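Local coordinates for Ulp1-like SUMO protease (Chaetomium thermophilum, PDB 6DG4), which probably cleaves SUMO from modified proteins as a cysteine protease of the C48 (Ulp1) family, this chain being its catalytic domain, at residues 192-197 with 221-226; 138-143 with 204-209; 13-18 with 232-237. All coordinates share one frame; numbering follows the deposited sequence. Where two conformers were deposited one is given.

Contact 1: 192-197 with 221-226; sequences QAPRQT and QAYTEA. With SO4 (sulfate ion), chain C.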
loop_
_atom_site.group_PDB
_atom_site.type_symbol
_atom_site.label_atom_id
_atom_site.label_comp_id
_atom_site.label_asym_id
_atom_site.label_seq_id
_atom_site.Cartn_x
_atom_site.Cartn_y
_atom_site.Cartn_z
ATOM N N GLN A 192 16.133 1.288 0.058
ATOM C CA GLN A 192 16.350 0.825 -1.303
ATOM C C GLN A 192 15.172 -0.040 -1.728
ATOM O O GLN A 192 14.627 -0.812 -0.933
ATOM C CB GLN A 192 17.630 -0.002 -1.390
ATOM C CG GLN A 192 17.989 -0.437 -2.808
ATOM C CD GLN A 192 19.060 -1.538 -2.872
ATOM O OE1 GLN A 192 19.833 -1.765 -1.923
ATOM N NE2 GLN A 192 19.103 -2.228 -4.011
ATOM N N ALA A 193 14.777 0.093 -2.984
ATOM C CA ALA A 193 13.693 -0.713 -3.520
ATOM C C ALA A 193 13.946 -0.913 -5.002
ATOM O O ALA A 193 14.756 -0.194 -5.600
ATOM C CB ALA A 193 12.332 -0.046 -3.281
ATOM N N PRO A 194 13.301 -1.902 -5.618
ATOM C CA PRO A 194 13.541 -2.148 -7.042
ATOM C C PRO A 194 13.261 -0.916 -7.887
ATOM O O PRO A 194 12.344 -0.140 -7.614
ATOM C CB PRO A 194 12.572 -3.291 -7.362
ATOM C CG PRO A 194 12.488 -4.040 -6.064
ATOM C CD PRO A 194 12.472 -2.966 -5.017
ATOM N N ARG A 195 14.070 -0.747 -8.928
ATOM C CA ARG A 195 14.011 0.435 -9.771
ATOM C C ARG A 195 12.968 0.289 -10.868
ATOM O O ARG A 195 12.858 -0.757 -11.517
ATOM C CB ARG A 195 15.373 0.686 -10.418
ATOM C CG ARG A 195 15.419 1.929 -11.292
ATOM C CD ARG A 195 16.811 2.168 -11.842
ATOM N NE ARG A 195 17.755 2.551 -10.797
ATOM C CZ ARG A 195 17.859 3.778 -10.295
ATOM N NH1 ARG A 195 17.061 4.746 -10.734
ATOM N NH2 ARG A 195 18.758 4.038 -9.352
ATOM N N GLN A 196 12.236 1.376 -11.089
ATOM C CA GLN A 196 11.270 1.479 -12.164
ATOM C C GLN A 196 11.919 2.046 -13.417
ATOM O O GLN A 196 12.612 3.068 -13.368
ATOM C CB GLN A 196 10.135 2.409 -11.733
ATOM C CG GLN A 196 9.181 2.772 -12.847
ATOM C CD GLN A 196 8.136 3.772 -12.398
ATOM O OE1 GLN A 196 7.609 3.675 -11.292
ATOM N NE2 GLN A 196 7.861 4.762 -13.236
ATOM N N THR A 197 11.717 1.343 -14.532
ATOM C CA THR A 197 11.947 1.847 -15.879
ATOM C C THR A 197 10.648 2.274 -16.544
ATOM O O THR A 197 10.599 3.321 -17.193
ATOM C CB THR A 197 12.582 0.750 -16.741
ATOM O OG1 THR A 197 13.839 0.357 -16.179
ATOM C CG2 THR A 197 12.791 1.232 -18.173
ATOM N N GLN A 221 15.481 -6.901 -1.710
ATOM C CA GLN A 221 15.864 -8.303 -1.730
ATOM C C GLN A 221 14.766 -9.204 -2.274
ATOM O O GLN A 221 14.999 -10.407 -2.415
ATOM C CB GLN A 221 16.226 -8.750 -0.303
ATOM C CG GLN A 221 17.430 -8.015 0.265
ATOM C CD GLN A 221 17.732 -8.351 1.716
ATOM O OE1 GLN A 221 16.900 -8.913 2.427
ATOM N NE2 GLN A 221 18.933 -7.998 2.160
ATOM N N ALA A 222 13.592 -8.660 -2.615
ATOM C CA ALA A 222 12.392 -9.474 -2.749
ATOM C C ALA A 222 11.812 -9.595 -4.152
ATOM O O ALA A 222 11.128 -10.584 -4.418
ATOM C CB ALA A 222 11.285 -8.949 -1.823
ATOM N N TYR A 223 12.033 -8.639 -5.052
ATOM C CA TYR A 223 11.348 -8.699 -6.341
ATOM C C TYR A 223 12.087 -7.850 -7.367
ATOM O O TYR A 223 13.027 -7.117 -7.041
ATOM C CB TYR A 223 9.862 -8.314 -6.204
ATOM C CG TYR A 223 9.568 -6.841 -6.001
ATOM C CD1 TYR A 223 9.637 -6.252 -4.739
ATOM C CD2 TYR A 223 9.192 -6.045 -7.070
ATOM C CE1 TYR A 223 9.360 -4.906 -4.561
ATOM C CE2 TYR A 223 8.916 -4.700 -6.905
ATOM C CZ TYR A 223 8.995 -4.132 -5.656
ATOM O OH TYR A 223 8.705 -2.788 -5.529
ATOM N N THR A 224 11.658 -7.989 -8.629
ATOM C CA THR A 224 12.205 -7.235 -9.742
ATOM C C THR A 224 11.075 -6.661 -10.592
ATOM O O THR A 224 9.934 -7.133 -10.557
ATOM C CB THR A 224 13.050 -8.115 -10.668
ATOM O OG1 THR A 224 12.169 -8.981 -11.393
ATOM C CG2 THR A 224 14.058 -8.948 -9.886
ATOM N N GLU A 225 11.426 -5.653 -11.393
ATOM C CA GLU A 225 10.458 -5.054 -12.305
ATOM C C GLU A 225 9.902 -6.078 -13.292
ATOM O O GLU A 225 8.712 -6.043 -13.629
ATOM C CB GLU A 225 11.100 -3.883 -13.049
ATOM C CG GLU A 225 10.132 -3.156 -13.971
ATOM C CD GLU A 225 10.694 -1.859 -14.526
ATOM O OE1 GLU A 225 11.816 -1.890 -15.080
ATOM O OE2 GLU A 225 10.010 -0.811 -14.417
ATOM N N ALA A 226 10.743 -6.996 -13.777
ATOM C CA ALA A 226 10.285 -7.967 -14.765
ATOM C C ALA A 226 9.228 -8.922 -14.216
ATOM O O ALA A 226 8.536 -9.574 -15.006
ATOM C CB ALA A 226 11.470 -8.757 -15.315
HETATM S S SO4 C . 18.280 7.989 -9.228
HETATM O O1 SO4 C . 17.180 7.449 -10.025
HETATM O O2 SO4 C . 19.547 7.744 -9.911
HETATM O O3 SO4 C . 18.089 9.427 -9.061
HETATM O O4 SO4 C . 18.301 7.339 -7.919
HETATM O O HOH W 1 10.209 -0.123 -6.008
HETATM O O HOH W 2 13.487 -3.656 -10.688
HETATM O O HOH W 3 14.224 -1.525 -13.781
#

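Contact 2: 138-143 with 204-209; sequences WTLAVI and VFTITN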
loop_
_atom_site.group_PDB
_atom_site.type_symbol
_atom_site.label_atom_id
_atom_site.label_comp_id
_atom_site.label_asym_id
_atom_site.label_seq_id
_atom_site.Cartn_x
_atom_site.Cartn_y
_atom_site.Cartn_z
ATOM N N TRP A 138 2.456 7.113 -9.132
ATOM C CA TRP A 138 2.158 6.596 -7.807
ATOM C C TRP A 138 3.444 6.253 -7.074
ATOM O O TRP A 138 4.316 5.568 -7.623
ATOM C CB TRP A 138 1.323 5.318 -7.904
ATOM C CG TRP A 138 -0.104 5.554 -8.198
ATOM C CD1 TRP A 138 -0.716 5.430 -9.401
ATOM C CD2 TRP A 138 -1.117 5.951 -7.267
ATOM N NE1 TRP A 138 -2.049 5.734 -9.287
ATOM C CE2 TRP A 138 -2.322 6.047 -7.981
ATOM C CE3 TRP A 138 -1.122 6.232 -5.897
ATOM C CZ2 TRP A 138 -3.517 6.419 -7.380
ATOM C CZ3 TRP A 138 -2.311 6.602 -5.302
ATOM C CH2 TRP A 138 -3.490 6.691 -6.042
ATOM N N THR A 139 3.522 6.700 -5.821
ATOM C CA THR A 139 4.577 6.364 -4.880
ATOM C C THR A 139 3.915 6.066 -3.539
ATOM O O THR A 139 2.697 6.201 -3.381
ATOM C CB THR A 139 5.594 7.505 -4.747
ATOM O OG1 THR A 139 4.943 8.693 -4.269
ATOM C CG2 THR A 139 6.277 7.779 -6.086
ATOM N N LEU A 140 4.727 5.662 -2.564
ATOM C CA LEU A 140 4.236 5.211 -1.268
ATOM C C LEU A 140 4.968 5.954 -0.165
ATOM O O LEU A 140 6.193 5.852 -0.054
ATOM C CB LEU A 140 4.477 3.710 -1.096
ATOM C CG LEU A 140 3.953 3.123 0.216
ATOM C CD1 LEU A 140 2.430 3.110 0.230
ATOM C CD2 LEU A 140 4.524 1.732 0.454
ATOM N N ALA A 141 4.224 6.672 0.666
ATOM C CA ALA A 141 4.769 7.180 1.915
ATOM C C ALA A 141 4.456 6.173 3.013
ATOM O O ALA A 141 3.377 5.574 3.036
ATOM C CB ALA A 141 4.179 8.548 2.256
ATOM N N VAL A 142 5.413 5.982 3.913
ATOM C CA VAL A 142 5.275 5.038 5.013
ATOM C C VAL A 142 5.747 5.739 6.274
ATOM O O VAL A 142 6.901 6.177 6.353
ATOM C CB VAL A 142 6.083 3.751 4.780
ATOM C CG1 VAL A 142 5.857 2.755 5.921
ATOM C CG2 VAL A 142 5.718 3.122 3.447
ATOM N N ILE A 143 4.867 5.855 7.251
ATOM C CA ILE A 143 5.243 6.321 8.575
ATOM C C ILE A 143 5.291 5.099 9.479
ATOM O O ILE A 143 4.382 4.257 9.449
ATOM C CB ILE A 143 4.258 7.378 9.099
ATOM C CG1 ILE A 143 4.197 8.573 8.141
ATOM C CG2 ILE A 143 4.663 7.828 10.498
ATOM C CD1 ILE A 143 3.085 9.574 8.463
ATOM N N VAL A 204 1.978 -0.747 -9.456
ATOM C CA VAL A 204 2.332 -2.090 -9.010
ATOM C C VAL A 204 3.513 -2.037 -8.045
ATOM O O VAL A 204 3.551 -2.765 -7.046
ATOM C CB VAL A 204 2.595 -3.021 -10.208
ATOM C CG1 VAL A 204 2.670 -4.456 -9.726
ATOM C CG2 VAL A 204 1.514 -2.864 -11.279
ATOM N N PHE A 205 4.499 -1.184 -8.329
ATOM C CA PHE A 205 5.577 -0.967 -7.372
ATOM C C PHE A 205 5.030 -0.462 -6.039
ATOM O O PHE A 205 5.473 -0.895 -4.970
ATOM C CB PHE A 205 6.560 0.073 -7.917
ATOM C CG PHE A 205 7.550 -0.456 -8.924
ATOM C CD1 PHE A 205 8.566 -1.308 -8.536
ATOM C CD2 PHE A 205 7.507 -0.039 -10.244
ATOM C CE1 PHE A 205 9.495 -1.764 -9.445
ATOM C CE2 PHE A 205 8.435 -0.501 -11.160
ATOM C CZ PHE A 205 9.430 -1.362 -10.755
ATOM N N THR A 206 4.090 0.486 -6.088
ATOM C CA THR A 206 3.527 1.055 -4.864
ATOM C C THR A 206 2.864 -0.028 -4.016
ATOM O O THR A 206 3.106 -0.117 -2.805
ATOM C CB THR A 206 2.547 2.174 -5.238
ATOM O OG1 THR A 206 3.270 3.270 -5.814
ATOM C CG2 THR A 206 1.766 2.699 -4.047
ATOM N N ILE A 207 2.033 -0.871 -4.632
ATOM C CA ILE A 207 1.383 -1.949 -3.888
ATOM C C ILE A 207 2.421 -2.918 -3.333
ATOM O O ILE A 207 2.328 -3.373 -2.187
ATOM C CB ILE A 207 0.369 -2.682 -4.788
ATOM C CG1 ILE A 207 -0.836 -1.799 -5.108
ATOM C CG2 ILE A 207 -0.090 -3.986 -4.129
ATOM C CD1 ILE A 207 -1.671 -2.322 -6.271
ATOM N N THR A 208 3.403 -3.289 -4.156
ATOM C CA THR A 208 4.349 -4.322 -3.746
ATOM C C THR A 208 5.254 -3.813 -2.633
ATOM O O THR A 208 5.560 -4.551 -1.689
ATOM C CB THR A 208 5.143 -4.812 -4.957
ATOM O OG1 THR A 208 4.237 -5.279 -5.967
ATOM C CG2 THR A 208 6.058 -5.962 -4.578
ATOM N N ASN A 209 5.684 -2.550 -2.723
ATOM C CA ASN A 209 6.458 -1.956 -1.641
ATOM C C ASN A 209 5.639 -1.875 -0.361
ATOM O O ASN A 209 6.179 -2.024 0.740
ATOM C CB ASN A 209 6.977 -0.578 -2.049
ATOM C CG ASN A 209 8.120 -0.670 -3.035
ATOM O OD1 ASN A 209 8.816 -1.683 -3.099
ATOM N ND2 ASN A 209 8.314 0.379 -3.815
#

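Contact 3: 13-18 with 232-237; sequences TPLSEE and RQRIAA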
loop_
_atom_site.group_PDB
_atom_site.type_symbol
_atom_site.label_atom_id
_atom_site.label_comp_id
_atom_site.label_asym_id
_atom_site.label_seq_id
_atom_site.Cartn_x
_atom_site.Cartn_y
_atom_site.Cartn_z
ATOM N N THR A 13 5.128 -15.214 -7.329
ATOM C CA THR A 13 5.183 -16.563 -7.866
ATOM C C THR A 13 4.004 -16.827 -8.791
ATOM O O THR A 13 2.943 -16.215 -8.650
ATOM C CB THR A 13 5.142 -17.583 -6.718
ATOM O OG1 THR A 13 4.064 -17.258 -5.833
ATOM C CG2 THR A 13 6.428 -17.578 -5.924
ATOM N N PRO A 14 4.154 -17.747 -9.737
ATOM C CA PRO A 14 3.058 -18.027 -10.671
ATOM C C PRO A 14 1.841 -18.628 -9.978
ATOM O O PRO A 14 1.954 -19.369 -9.000
ATOM C CB PRO A 14 3.687 -19.018 -11.662
ATOM C CG PRO A 14 4.865 -19.600 -10.929
ATOM C CD PRO A 14 5.372 -18.513 -10.051
ATOM N N LEU A 15 0.664 -18.304 -10.506
ATOM C CA LEU A 15 -0.587 -18.783 -9.940
ATOM C C LEU A 15 -0.918 -20.197 -10.403
ATOM O O LEU A 15 -0.500 -20.643 -11.478
ATOM C CB LEU A 15 -1.737 -17.864 -10.363
ATOM C CG LEU A 15 -1.736 -16.454 -9.774
ATOM C CD1 LEU A 15 -2.700 -15.579 -10.555
ATOM C CD2 LEU A 15 -2.120 -16.478 -8.318
ATOM N N SER A 16 -1.703 -20.892 -9.588
ATOM C CA SER A 16 -2.284 -22.158 -9.994
ATOM C C SER A 16 -3.193 -21.971 -11.207
ATOM O O SER A 16 -3.636 -20.864 -11.529
ATOM C CB SER A 16 -3.145 -22.718 -8.865
ATOM O OG SER A 16 -4.349 -21.979 -8.766
ATOM N N GLU A 17 -3.487 -23.080 -11.884
ATOM C CA GLU A 17 -4.364 -23.003 -13.047
ATOM C C GLU A 17 -5.749 -22.488 -12.666
ATOM O O GLU A 17 -6.357 -21.719 -13.419
ATOM C CB GLU A 17 -4.434 -24.358 -13.751
ATOM C CG GLU A 17 -3.244 -24.592 -14.679
ATOM C CD GLU A 17 -3.206 -25.979 -15.298
ATOM O OE1 GLU A 17 -4.279 -26.589 -15.497
ATOM O OE2 GLU A 17 -2.087 -26.456 -15.588
ATOM N N GLU A 18 -6.260 -22.887 -11.496
ATOM C CA GLU A 18 -7.564 -22.391 -11.059
ATOM C C GLU A 18 -7.557 -20.871 -10.950
ATOM O O GLU A 18 -8.477 -20.198 -11.426
ATOM C CB GLU A 18 -7.955 -23.021 -9.713
ATOM C CG GLU A 18 -9.236 -22.445 -9.058
ATOM C CD GLU A 18 -9.052 -21.944 -7.612
ATOM O OE1 GLU A 18 -8.540 -22.684 -6.735
ATOM O OE2 GLU A 18 -9.449 -20.788 -7.355
ATOM N N ARG A 232 0.619 -8.310 -11.323
ATOM C CA ARG A 232 -0.715 -7.813 -11.647
ATOM C C ARG A 232 -1.752 -8.925 -11.547
ATOM O O ARG A 232 -2.860 -8.706 -11.046
ATOM C CB ARG A 232 -0.731 -7.201 -13.046
ATOM C CG ARG A 232 0.093 -5.940 -13.165
ATOM C CD ARG A 232 0.390 -5.636 -14.624
ATOM N NE ARG A 232 1.206 -4.434 -14.756
ATOM C CZ ARG A 232 0.716 -3.205 -14.879
ATOM N NH1 ARG A 232 -0.594 -3.005 -14.886
ATOM N NH2 ARG A 232 1.541 -2.170 -14.969
ATOM N N GLN A 233 -1.419 -10.119 -12.050
ATOM C CA GLN A 233 -2.337 -11.247 -11.958
ATOM C C GLN A 233 -2.568 -11.645 -10.509
ATOM O O GLN A 233 -3.692 -11.993 -10.125
ATOM C CB GLN A 233 -1.776 -12.455 -12.702
ATOM C CG GLN A 233 -1.659 -12.308 -14.170
ATOM C CD GLN A 233 -1.258 -13.629 -14.793
ATOM O OE1 GLN A 233 -2.008 -14.237 -15.561
ATOM N NE2 GLN A 233 -0.080 -14.097 -14.436
ATOM N N ARG A 234 -1.507 -11.624 -9.698
ATOM C CA ARG A 234 -1.641 -11.989 -8.293
ATOM C C ARG A 234 -2.497 -10.980 -7.542
ATOM O O ARG A 234 -3.332 -11.362 -6.716
ATOM C CB ARG A 234 -0.259 -12.111 -7.655
ATOM C CG ARG A 234 0.588 -13.238 -8.256
ATOM C CD ARG A 234 1.897 -13.453 -7.486
ATOM N NE ARG A 234 1.586 -13.781 -6.103
ATOM C CZ ARG A 234 1.152 -14.966 -5.680
ATOM N NH1 ARG A 234 1.009 -15.992 -6.512
ATOM N NH2 ARG A 234 0.847 -15.120 -4.406
ATOM N N ILE A 235 -2.302 -9.685 -7.813
ATOM C CA ILE A 235 -3.142 -8.662 -7.200
ATOM C C ILE A 235 -4.595 -8.880 -7.587
ATOM O O ILE A 235 -5.501 -8.786 -6.750
ATOM C CB ILE A 235 -2.650 -7.258 -7.598
ATOM C CG1 ILE A 235 -1.291 -6.963 -6.959
ATOM C CG2 ILE A 235 -3.671 -6.185 -7.195
ATOM C CD1 ILE A 235 -0.560 -5.814 -7.631
ATOM N N ALA A 236 -4.843 -9.180 -8.865
ATOM C CA ALA A 236 -6.204 -9.451 -9.314
ATOM C C ALA A 236 -6.810 -10.617 -8.542
ATOM O O ALA A 236 -7.959 -10.550 -8.090
ATOM C CB ALA A 236 -6.211 -9.743 -10.815
ATOM N N ALA A 237 -6.046 -11.703 -8.384
ATOM C CA ALA A 237 -6.537 -12.857 -7.638
ATOM C C ALA A 237 -6.856 -12.495 -6.191
ATOM O O ALA A 237 -7.877 -12.931 -5.645
ATOM C CB ALA A 237 -5.513 -13.991 -7.696
#

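Contact 1: 192-197 with 221-226
Tyr223 sets its CG between its own backbone N and carbonyl carbon (chi1 74°), while Glu225 sets its CG anti to the backbone N (chi1 -177°) and runs on extended; from these starts the phenol ring reaches Pro194 and the carboxylate reaches Thr197. The contact ties together the two loops at either end of helix 202-215 in the Ulp1-type catalytic domain. The proline meets the ring in a CH-pi contact: Pro194 CG stands over the centre of the Tyr223 ring, 3.4 Å above its plane, with CB and CD nearer the rim on that same face. Pro194 CG also touches the backbone, 3.3 Å from Tyr223 O. Farther along both loops, at Thr197 and Glu225, the contact turns polar. Thr197 N gives a hydrogen bond to the syn side of Glu225 OE2 at 2.8 Å, tilted 23° out of the carboxylate plane, and a weak second one to Glu225 OE1. The two loops run nearly parallel, and three waters fasten them: one joins Arg195 O to Glu225 N, backbone to backbone, another links Arg195 O, Glu225 OE1 and Thr197 OG1, and a third spans Pro194 O and Tyr223 OH. The phenol oxygen is held further by Asn209. On the solvent side Arg195 NH1 binds a sulfate ion, probably from the crystallisation liquor, through its O1 at 2.8 Å. Because Glu225 OE2 takes N-H groups from both Thr197 and the following Asn198, this carboxylate is likely to favour its charged form and to fix the course of the loop leading into helix 202-215.

Contact 2: 138-143 with 204-209
Trp138 and Leu140 of strand 137-144 meet Thr206 and Asn209 of helix 202-215 in the helix-on-sheet core of the papain-like (clan CA) fold. The strand is the middle one of a five-stranded mixed sheet, and the helix runs along its face with the two short axes 7.2 Å apart at closest approach and only 22° from parallel. Alternation along the strand sorts the side chains: Trp138 and Leu140 start toward the helix, whereas Thr139 starts away from it and bonds His152 of the adjoining strand. Thr206 fills the meeting point, its two branches doing different work. With OG1 anti to the carbonyl carbon (chi1 -67°), the hydroxyl stays close to its own helix and hydrogen-bonds Cys202 O, one turn earlier. It is near Trp138 too, 3.1 Å from Trp138 O and 3.5 Å from Trp138 CB, but the angle to that oxygen is too poor for a hydrogen bond. The methyl, Thr206 CG2, packs on strand backbone, 3.7 Å from Thr139 O, and on Leu140 CB. An alanine in place of Thr206 would probably leave Cys202 O without this hydroxyl partner and open a gap between the helix and the strand backbone at Thr139. Further along, Leu140 reaches over the next helical turn, its CD2 lying 3.9 Å from Asn209 C and 4.0 Å from Thr206 O, with Asn209 CB close by. On the side of the helix turned from the strand, Thr208 OG1 bonds Val204 O at 2.8 Å, and Thr208 N reaches the same oxygen from the opposite face of its plane.

Contact 3: 13-18 with 232-237
Thr13 and Arg234 supply the polar part of this contact. Arg234 bends at chi3 (59°), and its NH1 donates to Thr13 O at 2.9 Å; the donor stands above the carbonyl plane, 39° out of it, and the bond is far from straight, at 134°. The approach is close along the chain as well, with Arg234 CD 3.2 Å from Thr13 O. Thr13 OG1 sits over one face of the guanidinium toward its rim, 3.4 Å from Arg234 NH1, but the angle rules out a second bond.

The van der Waals packing comes from Leu15, whose two methyls touch different residues of the helix. Its CD1 lies 3.7 Å from Gln233 O and also touches Gln233 CB, while CD2 lies 3.6 Å from Arg234 NH1 and more loosely faces Ala237 CB.

Capping follows at once: Ser16 is the N-cap of helix 17-27, its OG bonding Trp19 N. The N-terminal chain is thus laid against helix 228-241 just before it turns into its own helix. Ala237 continues that packing onto Trp19 and Val23, while Ile235 of the same helix packs on Val204 and Ile207 of helix 202-215.

In the fold
Contact 2 is the core of the three, wholly buried near the centre of the chain, whereas contacts 1 and 3 are partly buried and lie nearer the surface. Chemistry follows place: contact 2 relies on packing between regular elements, contact 1 joins two loops by a carboxylate, a ring face and water, and contact 3 mixes one arginine bond with leucine packing. Helix 202-215 connects them. The loops of contact 1 flank it in sequence and touch it through Tyr223 and Gln196, which pack on Phe205, while another side of it packs on helix 228-241, which carries contact 3. Contacts 1 and 3 do not touch.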